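Local structure of protein bvu-3222 (Bacteroides vulgatus ATCC 8482, 3FYF) at residues B[57-70]-B[79-91]. The protein is of unknown function but is probably a periplasmic protein built around a curled antiparallel beta-sheet. Sequence-based numbering, arbitrary orientation.
Sequences FRNGIMRFVSSNTN and GIIQTAFTNFVYN
F57 turns the edge of its ring toward the face of F85, an edge-to-face pair with planes at 87°, and Y90 completes the aromatic cluster. CB of Y90 lies over one face of the F57 ring, 3.8 Å from its centroid, a CH-pi contact; the tyrosine's CG stands anti to its own backbone N (chi1 -176°), which swings the phenol obliquely past that ring, CD1 still against F57 CE2, toward I61 and R63. I61 CG2 sits over a face of the Y90 ring, a second CH-pi contact, and R63 brings its methylene CG obliquely to CE1 of that ring before NE donates to Y90 OH at 3.2 Å, close to the guanidinium plane. L158 of strand 158-166 also touches F57.

A second, polar junction forms where strand 78-83 ends. OD1 of N70 accepts from T83 OG1 at 2.9 Å, in the carbonyl plane, and from A84 N at 3.3 Å, from well above that plane, while N70 ND2 donates to S66 O at 3.2 Å. One amide thus ties its own loop to the strand end, with its rotation fixed from both ends. Replacing N70 with a leucine would probably leave T83 OG1 and A84 N without their shared acceptor and cost S66 O its side-chain donor, leaving the 66-70 loop less firmly held.

The solvent side is looser: T69 meets the strand end through its carbonyl O, near Q82 CG and T83 CA, and near exposed V89 a water accepts from Y90 N at 2.8 Å and reaches N59 OD1 weakly. Packing plus the single R63-Y90 bond therefore holds the aromatic end, beside the type I turn of residues 57-60, whereas the directional bonds of the N70 amide set the position of its loop against the strand end.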
loop_
_atom_site.group_PDB
_atom_site.type_symbol
_atom_site.label_atom_id
_atom_site.label_comp_id
_atom_site.label_asym_id
_atom_site.label_seq_id
_atom_site.Cartn_x
_atom_site.Cartn_y
_atom_site.Cartn_z
ATOM N N PHE B 57 -3.562 4.405 -8.830
ATOM C CA PHE B 57 -4.063 5.303 -9.867
ATOM C C PHE B 57 -5.480 5.733 -9.539
ATOM O O PHE B 57 -6.113 5.153 -8.650
ATOM C CB PHE B 57 -3.998 4.606 -11.236
ATOM C CG PHE B 57 -2.610 4.145 -11.608
ATOM C CD1 PHE B 57 -1.744 4.996 -12.293
ATOM C CD2 PHE B 57 -2.163 2.872 -11.252
ATOM C CE1 PHE B 57 -0.464 4.584 -12.629
ATOM C CE2 PHE B 57 -0.882 2.454 -11.570
ATOM C CZ PHE B 57 -0.032 3.306 -12.264
ATOM N N ARG B 58 -5.983 6.745 -10.249
ATOM C CA ARG B 58 -7.317 7.296 -9.965
ATOM C C ARG B 58 -8.457 6.356 -10.372
ATOM O O ARG B 58 -9.594 6.517 -9.924
ATOM C CB ARG B 58 -7.506 8.692 -10.589
ATOM C CG ARG B 58 -7.582 8.732 -12.115
ATOM C CD ARG B 58 -8.188 10.058 -12.591
ATOM N NE ARG B 58 -9.653 10.033 -12.586
ATOM C CZ ARG B 58 -10.420 10.183 -13.667
ATOM N NH1 ARG B 58 -11.743 10.137 -13.551
ATOM N NH2 ARG B 58 -9.876 10.389 -14.862
ATOM N N ASN B 59 -8.146 5.379 -11.219
ATOM C CA ASN B 59 -9.096 4.319 -11.541
ATOM C C ASN B 59 -9.068 3.141 -10.555
ATOM O O ASN B 59 -9.635 2.085 -10.829
ATOM C CB ASN B 59 -8.941 3.858 -13.000
ATOM C CG ASN B 59 -7.669 3.076 -13.257
ATOM O OD1 ASN B 59 -6.741 3.042 -12.442
ATOM N ND2 ASN B 59 -7.616 2.446 -14.421
ATOM N N GLY B 60 -8.394 3.329 -9.420
ATOM C CA GLY B 60 -8.363 2.337 -8.347
ATOM C C GLY B 60 -7.333 1.227 -8.490
ATOM O O GLY B 60 -7.176 0.412 -7.583
ATOM N N ILE B 61 -6.628 1.195 -9.622
ATOM C CA ILE B 61 -5.597 0.187 -9.863
ATOM C C ILE B 61 -4.416 0.446 -8.953
ATOM O O ILE B 61 -3.966 1.577 -8.843
ATOM C CB ILE B 61 -5.150 0.177 -11.355
ATOM C CG1 ILE B 61 -6.227 -0.462 -12.221
ATOM C CG2 ILE B 61 -3.804 -0.567 -11.570
ATOM C CD1 ILE B 61 -5.952 -0.305 -13.686
ATOM N N MET B 62 -3.928 -0.607 -8.304
ATOM C CA MET B 62 -2.653 -0.559 -7.601
ATOM C C MET B 62 -1.679 -1.601 -8.143
ATOM O O MET B 62 -2.062 -2.734 -8.435
ATOM C CB MET B 62 -2.862 -0.765 -6.099
ATOM C CG MET B 62 -2.647 -2.195 -5.632
ATOM S SD MET B 62 -0.934 -2.532 -5.185
ATOM C CE MET B 62 -0.971 -4.315 -5.021
ATOM N N ARG B 63 -0.418 -1.205 -8.271
ATOM C CA ARG B 63 0.633 -2.093 -8.717
ATOM C C ARG B 63 1.831 -1.961 -7.796
ATOM O O ARG B 63 2.234 -0.844 -7.459
ATOM C CB ARG B 63 1.033 -1.759 -10.151
ATOM C CG ARG B 63 1.046 -2.961 -11.078
ATOM C CD ARG B 63 2.418 -3.564 -11.209
ATOM N NE ARG B 63 2.430 -4.685 -12.144
ATOM C CZ ARG B 63 3.286 -5.697 -12.076
ATOM N NH1 ARG B 63 3.229 -6.671 -12.973
ATOM N NH2 ARG B 63 4.196 -5.740 -11.108
ATOM N N PHE B 64 2.381 -3.099 -7.375
ATOM C CA PHE B 64 3.662 -3.118 -6.661
ATOM C C PHE B 64 4.783 -2.842 -7.644
ATOM O O PHE B 64 4.710 -3.217 -8.813
ATOM C CB PHE B 64 3.885 -4.435 -5.909
ATOM C CG PHE B 64 3.090 -4.529 -4.652
ATOM C CD1 PHE B 64 3.395 -3.718 -3.567
ATOM C CD2 PHE B 64 2.006 -5.378 -4.561
ATOM C CE1 PHE B 64 2.647 -3.773 -2.415
ATOM C CE2 PHE B 64 1.257 -5.440 -3.397
ATOM C CZ PHE B 64 1.577 -4.632 -2.328
ATOM N N VAL B 65 5.822 -2.175 -7.160
ATOM C CA VAL B 65 6.706 -1.453 -8.049
ATOM C C VAL B 65 8.146 -1.402 -7.529
ATOM O O VAL B 65 8.388 -1.592 -6.337
ATOM C CB VAL B 65 6.065 -0.051 -8.327
ATOM C CG1 VAL B 65 6.912 1.117 -7.827
ATOM C CG2 VAL B 65 5.624 0.071 -9.770
ATOM N N SER B 66 9.101 -1.201 -8.434
ATOM C CA SER B 66 10.487 -0.959 -8.031
ATOM C C SER B 66 10.724 0.525 -7.769
ATOM O O SER B 66 10.299 1.372 -8.547
ATOM C CB SER B 66 11.465 -1.464 -9.092
ATOM O OG SER B 66 12.774 -0.972 -8.838
ATOM N N SER B 67 11.429 0.825 -6.680
ATOM C CA SER B 67 11.704 2.207 -6.272
ATOM C C SER B 67 12.822 2.899 -7.060
ATOM O O SER B 67 13.038 4.106 -6.904
ATOM C CB SER B 67 12.006 2.261 -4.776
ATOM O OG SER B 67 13.026 1.352 -4.414
ATOM N N ASN B 68 13.525 2.136 -7.897
ATOM C CA ASN B 68 14.537 2.684 -8.805
ATOM C C ASN B 68 13.928 3.529 -9.919
ATOM O O ASN B 68 14.538 4.500 -10.372
ATOM C CB ASN B 68 15.384 1.563 -9.422
ATOM C CG ASN B 68 16.495 1.077 -8.497
ATOM O OD1 ASN B 68 16.718 1.625 -7.413
ATOM N ND2 ASN B 68 17.203 0.040 -8.933
ATOM N N THR B 69 12.724 3.153 -10.351
ATOM C CA THR B 69 12.051 3.819 -11.471
ATOM C C THR B 69 10.755 4.539 -11.082
ATOM O O THR B 69 10.074 5.112 -11.935
ATOM C CB THR B 69 11.768 2.837 -12.636
ATOM O OG1 THR B 69 11.062 1.691 -12.143
ATOM C CG2 THR B 69 13.074 2.392 -13.303
ATOM N N ASN B 70 10.410 4.490 -9.798
ATOM C CA ASN B 70 9.270 5.242 -9.266
ATOM C C ASN B 70 9.663 5.899 -7.956
ATOM O O ASN B 70 9.802 5.235 -6.929
ATOM C CB ASN B 70 8.033 4.359 -9.059
ATOM C CG ASN B 70 7.561 3.689 -10.337
ATOM O OD1 ASN B 70 6.652 4.178 -11.007
ATOM N ND2 ASN B 70 8.180 2.558 -10.679
ATOM N N GLY B 79 13.310 19.601 -7.403
ATOM C CA GLY B 79 12.493 18.419 -7.165
ATOM C C GLY B 79 12.152 17.580 -8.377
ATOM O O GLY B 79 11.840 18.114 -9.440
ATOM N N ILE B 80 12.201 16.260 -8.195
ATOM C CA ILE B 80 11.905 15.284 -9.246
ATOM C C ILE B 80 10.666 14.436 -8.908
ATOM O O ILE B 80 10.548 13.909 -7.805
ATOM C CB ILE B 80 13.116 14.327 -9.480
ATOM C CG1 ILE B 80 14.411 15.121 -9.690
ATOM C CG2 ILE B 80 12.861 13.389 -10.670
ATOM C CD1 ILE B 80 15.680 14.317 -9.485
ATOM N N ILE B 81 9.749 14.320 -9.866
ATOM C CA ILE B 81 8.729 13.278 -9.846
ATOM C C ILE B 81 9.012 12.330 -11.009
ATOM O O ILE B 81 8.907 12.716 -12.173
ATOM C CB ILE B 81 7.291 13.846 -9.969
ATOM C CG1 ILE B 81 6.977 14.798 -8.810
ATOM C CG2 ILE B 81 6.272 12.710 -10.046
ATOM C CD1 ILE B 81 5.811 15.723 -9.083
ATOM N N GLN B 82 9.387 11.096 -10.684
ATOM C CA GLN B 82 9.627 10.067 -11.692
ATOM C C GLN B 82 8.668 8.891 -11.526
ATOM O O GLN B 82 8.551 8.322 -10.437
ATOM C CB GLN B 82 11.075 9.572 -11.621
ATOM C CG GLN B 82 11.459 8.572 -12.715
ATOM C CD GLN B 82 11.550 9.211 -14.088
ATOM O OE1 GLN B 82 12.365 10.100 -14.313
ATOM N NE2 GLN B 82 10.718 8.748 -15.017
ATOM N N THR B 83 7.987 8.537 -12.611
ATOM C CA THR B 83 7.170 7.328 -12.652
ATOM C C THR B 83 7.274 6.633 -14.017
ATOM O O THR B 83 7.625 7.261 -15.019
ATOM C CB THR B 83 5.691 7.601 -12.233
ATOM O OG1 THR B 83 5.047 6.365 -11.900
ATOM C CG2 THR B 83 4.902 8.329 -13.316
ATOM N N ALA B 84 6.978 5.337 -14.038
ATOM C CA ALA B 84 7.084 4.530 -15.255
ATOM C C ALA B 84 5.805 4.527 -16.100
ATOM O O ALA B 84 5.729 3.836 -17.122
ATOM C CB ALA B 84 7.500 3.098 -14.901
ATOM N N PHE B 85 4.810 5.296 -15.669
ATOM C CA PHE B 85 3.570 5.440 -16.423
ATOM C C PHE B 85 3.480 6.814 -17.078
ATOM O O PHE B 85 4.229 7.728 -16.734
ATOM C CB PHE B 85 2.361 5.210 -15.514
ATOM C CG PHE B 85 2.521 4.048 -14.575
ATOM C CD1 PHE B 85 2.277 2.754 -15.005
ATOM C CD2 PHE B 85 2.916 4.249 -13.263
ATOM C CE1 PHE B 85 2.422 1.683 -14.145
ATOM C CE2 PHE B 85 3.064 3.181 -12.397
ATOM C CZ PHE B 85 2.816 1.897 -12.839
ATOM N N THR B 86 2.557 6.952 -18.024
ATOM C CA THR B 86 2.726 7.888 -19.130
ATOM C C THR B 86 2.066 9.228 -18.823
ATOM O O THR B 86 2.744 10.236 -18.634
ATOM C CB THR B 86 2.143 7.326 -20.440
ATOM O OG1 THR B 86 2.711 6.037 -20.705
ATOM C CG2 THR B 86 2.448 8.259 -21.602
ATOM N N ASN B 87 0.737 9.231 -18.778
ATOM C CA ASN B 87 -0.004 10.304 -18.127
ATOM C C ASN B 87 -0.643 9.852 -16.818
ATOM O O ASN B 87 -1.860 9.927 -16.652
ATOM C CB ASN B 87 -1.074 10.862 -19.068
ATOM C CG ASN B 87 -0.872 12.334 -19.372
ATOM O OD1 ASN B 87 0.253 12.835 -19.351
ATOM N ND2 ASN B 87 -1.962 13.035 -19.657
ATOM N N PHE B 88 0.187 9.384 -15.891
ATOM C CA PHE B 88 -0.299 8.865 -14.619
ATOM C C PHE B 88 -1.479 7.920 -14.824
ATOM O O PHE B 88 -2.427 7.914 -14.039
ATOM C CB PHE B 88 -0.701 10.013 -13.689
ATOM C CG PHE B 88 0.342 11.087 -13.568
ATOM C CD1 PHE B 88 1.331 11.004 -12.602
ATOM C CD2 PHE B 88 0.333 12.179 -14.419
ATOM C CE1 PHE B 88 2.292 11.991 -12.487
ATOM C CE2 PHE B 88 1.292 13.169 -14.309
ATOM C CZ PHE B 88 2.272 13.074 -13.342
ATOM N N VAL B 89 -1.412 7.121 -15.884
ATOM C CA VAL B 89 -2.396 6.065 -16.113
ATOM C C VAL B 89 -1.618 4.754 -16.258
ATOM O O VAL B 89 -0.545 4.739 -16.859
ATOM C CB VAL B 89 -3.273 6.360 -17.382
ATOM C CG1 VAL B 89 -4.197 5.193 -17.724
ATOM C CG2 VAL B 89 -4.104 7.627 -17.192
ATOM N N TYR B 90 -2.145 3.673 -15.683
ATOM C CA TYR B 90 -1.482 2.363 -15.700
ATOM C C TYR B 90 -1.344 1.748 -17.102
ATOM O O TYR B 90 -0.287 1.214 -17.454
ATOM C CB TYR B 90 -2.200 1.374 -14.769
ATOM C CG TYR B 90 -1.506 0.036 -14.679
ATOM C CD1 TYR B 90 -0.273 -0.083 -14.050
ATOM C CD2 TYR B 90 -2.069 -1.108 -15.243
ATOM C CE1 TYR B 90 0.385 -1.300 -13.982
ATOM C CE2 TYR B 90 -1.414 -2.339 -15.174
ATOM C CZ TYR B 90 -0.193 -2.428 -14.539
ATOM O OH TYR B 90 0.459 -3.643 -14.463
ATOM N N ASN B 91 -2.422 1.819 -17.882
ATOM C CA ASN B 91 -2.467 1.240 -19.221
ATOM C C ASN B 91 -2.288 2.309 -20.296
ATOM O O ASN B 91 -1.920 2.008 -21.434
ATOM C CB ASN B 91 -3.791 0.496 -19.439
ATOM C CG ASN B 91 -4.090 -0.521 -18.341
ATOM O OD1 ASN B 91 -3.409 -1.543 -18.212
ATOM N ND2 ASN B 91 -5.130 -0.252 -17.557
HETATM O O HOH W 1 -4.733 3.584 -14.516
#